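Local coordinates for precorrin-6Y C5,15-methyltransferase (Corynebacterium diphtheriae, PDB 3HM2), which probably transfers methyl groups from S-adenosyl-L-methionine to a precorrin in adenosylcobalamin biosynthesis, this chain being the C-terminal methyltransferase domain of the longer protein, at residues 114-120 / 173-177. Numbering follows the deposited sequence.
Sequences WKRLPVG and WTVVK
Lys177 lays its aliphatic chain across one face of the Trp114 indole, joining the last modelled residue after strand 162-176 to helix 109-115 and the turn that follows it. The fold is the Rossmann-like one of S-adenosylmethionine-dependent methyltransferases, with strand order 3-2-1-4-5-7-6 and the seventh strand, 162-176, antiparallel to its neighbours. CG of Lys177 stands anti to its backbone N (chi1 -162°) and the chain stays extended beyond it, which carries the methylenes over the ring. Lys177 CD lies 3.6 Å from the centroid of the six-membered ring of Trp114, a CH-pi contact, while Lys177 NZ is 3.9 Å from the centroid of the five-membered ring and 15° off its normal, a cation-pi geometry. Two carbonyls also hold the ammonium. Lys177 NZ donates to Leu117 O in the carbonyl plane at 2.7 Å and to Trp114 O from above that carbonyl's plane at 3.1 Å. Leu117 N reaches Trp114 O from the opposite face, so this oxygen accepts twice. In the conformer described here, one of two, Leu117 CD2 comes 3.7 Å from Lys177 CD. Phe110 and Phe143 also meet the Trp114 ring. Where the turn leads into strand 122-127, Val176 CG1 packs on Gly120 CA, and Gly120 N donates to a lone pair of Lys177 O at 2.6 Å, with an N-H...O angle of 146°.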
ATOM      1  N   TRP A 114      25.553 -17.334  -8.730  1.00 36.44           N
ATOM      2  CA  TRP A 114      26.340 -16.412  -7.923  1.00 35.18           C
ATOM      3  C   TRP A 114      27.849 -16.594  -8.042  1.00 39.82           C
ATOM      4  O   TRP A 114      28.603 -15.620  -8.162  1.00 36.16           O
ATOM      5  CB  TRP A 114      25.923 -16.552  -6.474  1.00 36.27           C
ATOM      6  CG  TRP A 114      26.602 -15.625  -5.531  1.00 42.12           C
ATOM      7  CD1 TRP A 114      27.463 -15.964  -4.535  1.00 45.62           C
ATOM      8  CD2 TRP A 114      26.451 -14.206  -5.469  1.00 42.25           C
ATOM      9  NE1 TRP A 114      27.867 -14.842  -3.853  1.00 44.50           N
ATOM     10  CE2 TRP A 114      27.257 -13.750  -4.402  1.00 42.08           C
ATOM     11  CE3 TRP A 114      25.712 -13.278  -6.201  1.00 41.36           C
ATOM     12  CZ2 TRP A 114      27.342 -12.408  -4.052  1.00 49.31           C
ATOM     13  CZ3 TRP A 114      25.791 -11.940  -5.844  1.00 42.18           C
ATOM     14  CH2 TRP A 114      26.601 -11.519  -4.781  1.00 52.80           C
ATOM     15  N   LYS A 115      28.287 -17.844  -7.998  1.00 38.98           N
ATOM     16  CA  LYS A 115      29.705 -18.152  -8.098  1.00 36.44           C
ATOM     17  C   LYS A 115      30.277 -17.450  -9.337  1.00 42.09           C
ATOM     18  O   LYS A 115      31.484 -17.159  -9.420  1.00 47.35           O
ATOM     19  CB  LYS A 115      29.904 -19.673  -8.199  1.00 40.19           C
ATOM     20  CG  LYS A 115      29.885 -20.190  -9.657  1.00 49.90           C
ATOM     21  CD  LYS A 115      29.473 -21.655  -9.819  1.00 49.91           C
ATOM     22  CE  LYS A 115      28.149 -21.813 -10.588  1.00 30.86           C
ATOM     23  NZ  LYS A 115      28.282 -21.754 -12.063  1.00 38.21           N
ATOM     24  N   ARG A 116      29.401 -17.166 -10.300  1.00 41.85           N
ATOM     25  CA  ARG A 116      29.852 -16.729 -11.610  1.00 28.60           C
ATOM     26  C   ARG A 116      30.045 -15.212 -11.647  1.00 32.96           C
ATOM     27  O   ARG A 116      30.688 -14.675 -12.553  1.00 32.15           O
ATOM     28  CB  ARG A 116      28.906 -17.222 -12.716  1.00 21.94           C
ATOM     29  CG  ARG A 116      28.806 -18.738 -12.857  1.00 23.07           C
ATOM     30  CD  ARG A 116      30.082 -19.365 -13.433  1.00 22.74           C
ATOM     31  NE  ARG A 116      30.510 -18.655 -14.640  1.00 27.60           N
ATOM     32  CZ  ARG A 116      30.381 -19.114 -15.881  1.00 31.18           C
ATOM     33  NH1 ARG A 116      29.860 -20.317 -16.113  1.00 30.45           N
ATOM     34  NH2 ARG A 116      30.783 -18.363 -16.893  1.00 23.88           N
ATOM     35  N   LEU A 117      29.503 -14.518 -10.655  0.50 30.54           N
ATOM     36  CA  LEU A 117      29.532 -13.065 -10.681  0.50 35.59           C
ATOM     37  C   LEU A 117      30.822 -12.473 -10.082  0.50 35.88           C
ATOM     38  O   LEU A 117      31.131 -12.730  -8.921  0.50 33.03           O
ATOM     39  CB  LEU A 117      28.280 -12.507  -9.981  0.50 34.06           C
ATOM     40  CG  LEU A 117      28.122 -10.989 -10.080  0.50 31.51           C
ATOM     41  CD1 LEU A 117      27.627 -10.608 -11.463  0.50 28.68           C
ATOM     42  CD2 LEU A 117      27.188 -10.487  -9.011  0.50 30.48           C
ATOM     43  N   PRO A 118      31.404 -11.503 -10.777  1.00 39.07           N
ATOM     44  CA  PRO A 118      32.654 -10.858 -10.364  1.00 32.36           C
ATOM     45  C   PRO A 118      32.462  -9.917  -9.177  1.00 40.65           C
ATOM     46  O   PRO A 118      31.334  -9.546  -8.858  1.00 52.35           O
ATOM     47  CB  PRO A 118      33.055 -10.062 -11.606  1.00 31.39           C
ATOM     48  CG  PRO A 118      32.500 -10.852 -12.739  1.00 30.94           C
ATOM     49  CD  PRO A 118      31.221 -11.473 -12.239  1.00 36.64           C
ATOM     50  N   VAL A 119      33.565  -9.543  -8.536  1.00 42.33           N
ATOM     51  CA  VAL A 119      33.571  -8.416  -7.609  1.00 46.38           C
ATOM     52  C   VAL A 119      32.947  -7.176  -8.239  1.00 43.50           C
ATOM     53  O   VAL A 119      33.127  -6.913  -9.428  1.00 37.81           O
ATOM     54  CB  VAL A 119      35.002  -8.078  -7.147  1.00 48.36           C
ATOM     55  CG1 VAL A 119      34.966  -7.073  -6.005  1.00 41.69           C
ATOM     56  CG2 VAL A 119      35.739  -9.342  -6.732  1.00 30.86           C
ATOM     57  N   GLY A 120      32.213  -6.415  -7.433  1.00 36.93           N
ATOM     58  CA  GLY A 120      31.500  -5.251  -7.924  1.00 46.65           C
ATOM     59  C   GLY A 120      30.740  -5.534  -9.204  1.00 61.63           C
ATOM     60  O   GLY A 120      30.749  -4.728 -10.134  1.00 54.92           O
ATOM     61  N   TRP A 173      15.368  -7.050  -4.954  1.00 38.24           N
ATOM     62  CA  TRP A 173      16.695  -6.932  -4.412  1.00 33.17           C
ATOM     63  C   TRP A 173      17.636  -6.492  -5.534  1.00 27.35           C
ATOM     64  O   TRP A 173      17.738  -7.152  -6.562  1.00 28.98           O
ATOM     65  CB  TRP A 173      17.099  -8.272  -3.780  1.00 33.48           C
ATOM     66  CG  TRP A 173      18.318  -8.191  -2.957  1.00 31.74           C
ATOM     67  CD1 TRP A 173      18.674  -7.178  -2.111  1.00 34.89           C
ATOM     68  CD2 TRP A 173      19.368  -9.147  -2.907  1.00 31.36           C
ATOM     69  NE1 TRP A 173      19.895  -7.443  -1.543  1.00 30.54           N
ATOM     70  CE2 TRP A 173      20.342  -8.650  -2.011  1.00 37.32           C
ATOM     71  CE3 TRP A 173      19.596 -10.364  -3.544  1.00 30.11           C
ATOM     72  CZ2 TRP A 173      21.521  -9.341  -1.727  1.00 39.81           C
ATOM     73  CZ3 TRP A 173      20.765 -11.053  -3.259  1.00 41.59           C
ATOM     74  CH2 TRP A 173      21.716 -10.533  -2.355  1.00 43.73           C
ATOM     75  N   THR A 174      18.265  -5.331  -5.355  1.00 28.14           N
ATOM     76  CA  THR A 174      19.372  -4.924  -6.200  1.00 26.94           C
ATOM     77  C   THR A 174      20.660  -4.750  -5.399  1.00 32.71           C
ATOM     78  O   THR A 174      20.673  -4.181  -4.306  1.00 34.19           O
ATOM     79  CB  THR A 174      19.101  -3.643  -6.944  1.00 28.00           C
ATOM     80  OG1 THR A 174      20.177  -3.414  -7.851  1.00 31.45           O
ATOM     81  CG2 THR A 174      19.064  -2.501  -5.994  1.00 34.54           C
ATOM     82  N   VAL A 175      21.762  -5.230  -5.960  1.00 31.48           N
ATOM     83  CA  VAL A 175      23.018  -5.253  -5.225  1.00 26.81           C
ATOM     84  C   VAL A 175      24.273  -5.047  -6.136  1.00 41.04           C
ATOM     85  O   VAL A 175      24.196  -5.143  -7.378  1.00 36.16           O
ATOM     86  CB  VAL A 175      23.067  -6.550  -4.340  1.00 34.41           C
ATOM     87  CG1 VAL A 175      22.962  -7.809  -5.213  1.00 28.53           C
ATOM     88  CG2 VAL A 175      24.288  -6.575  -3.402  1.00 30.63           C
ATOM     89  N   VAL A 176      25.399  -4.694  -5.515  1.00 40.87           N
ATOM     90  CA  VAL A 176      26.703  -4.717  -6.168  1.00 30.77           C
ATOM     91  C   VAL A 176      27.588  -5.670  -5.336  1.00 44.83           C
ATOM     92  O   VAL A 176      27.658  -5.537  -4.114  1.00 42.69           O
ATOM     93  CB  VAL A 176      27.304  -3.295  -6.252  1.00 27.66           C
ATOM     94  CG1 VAL A 176      28.596  -3.295  -7.039  1.00 24.43           C
ATOM     95  CG2 VAL A 176      26.318  -2.357  -6.906  1.00 32.42           C
ATOM     96  N   LYS A 177      28.238  -6.646  -5.975  1.00 41.21           N
ATOM     97  CA  LYS A 177      29.003  -7.667  -5.231  1.00 50.51           C
ATOM     98  C   LYS A 177      30.210  -7.119  -4.449  1.00 39.91           C
ATOM     99  O   LYS A 177      31.175  -6.627  -5.037  1.00 45.50           O
ATOM    100  CB  LYS A 177      29.431  -8.828  -6.156  1.00 41.13           C
ATOM    101  CG  LYS A 177      29.836 -10.127  -5.425  1.00 40.09           C
ATOM    102  CD  LYS A 177      29.602 -11.385  -6.306  1.00 33.73           C
ATOM    103  CE  LYS A 177      30.107 -12.644  -5.626  1.00 25.78           C
ATOM    104  NZ  LYS A 177      30.453 -13.785  -6.549  1.00 35.48           N
TER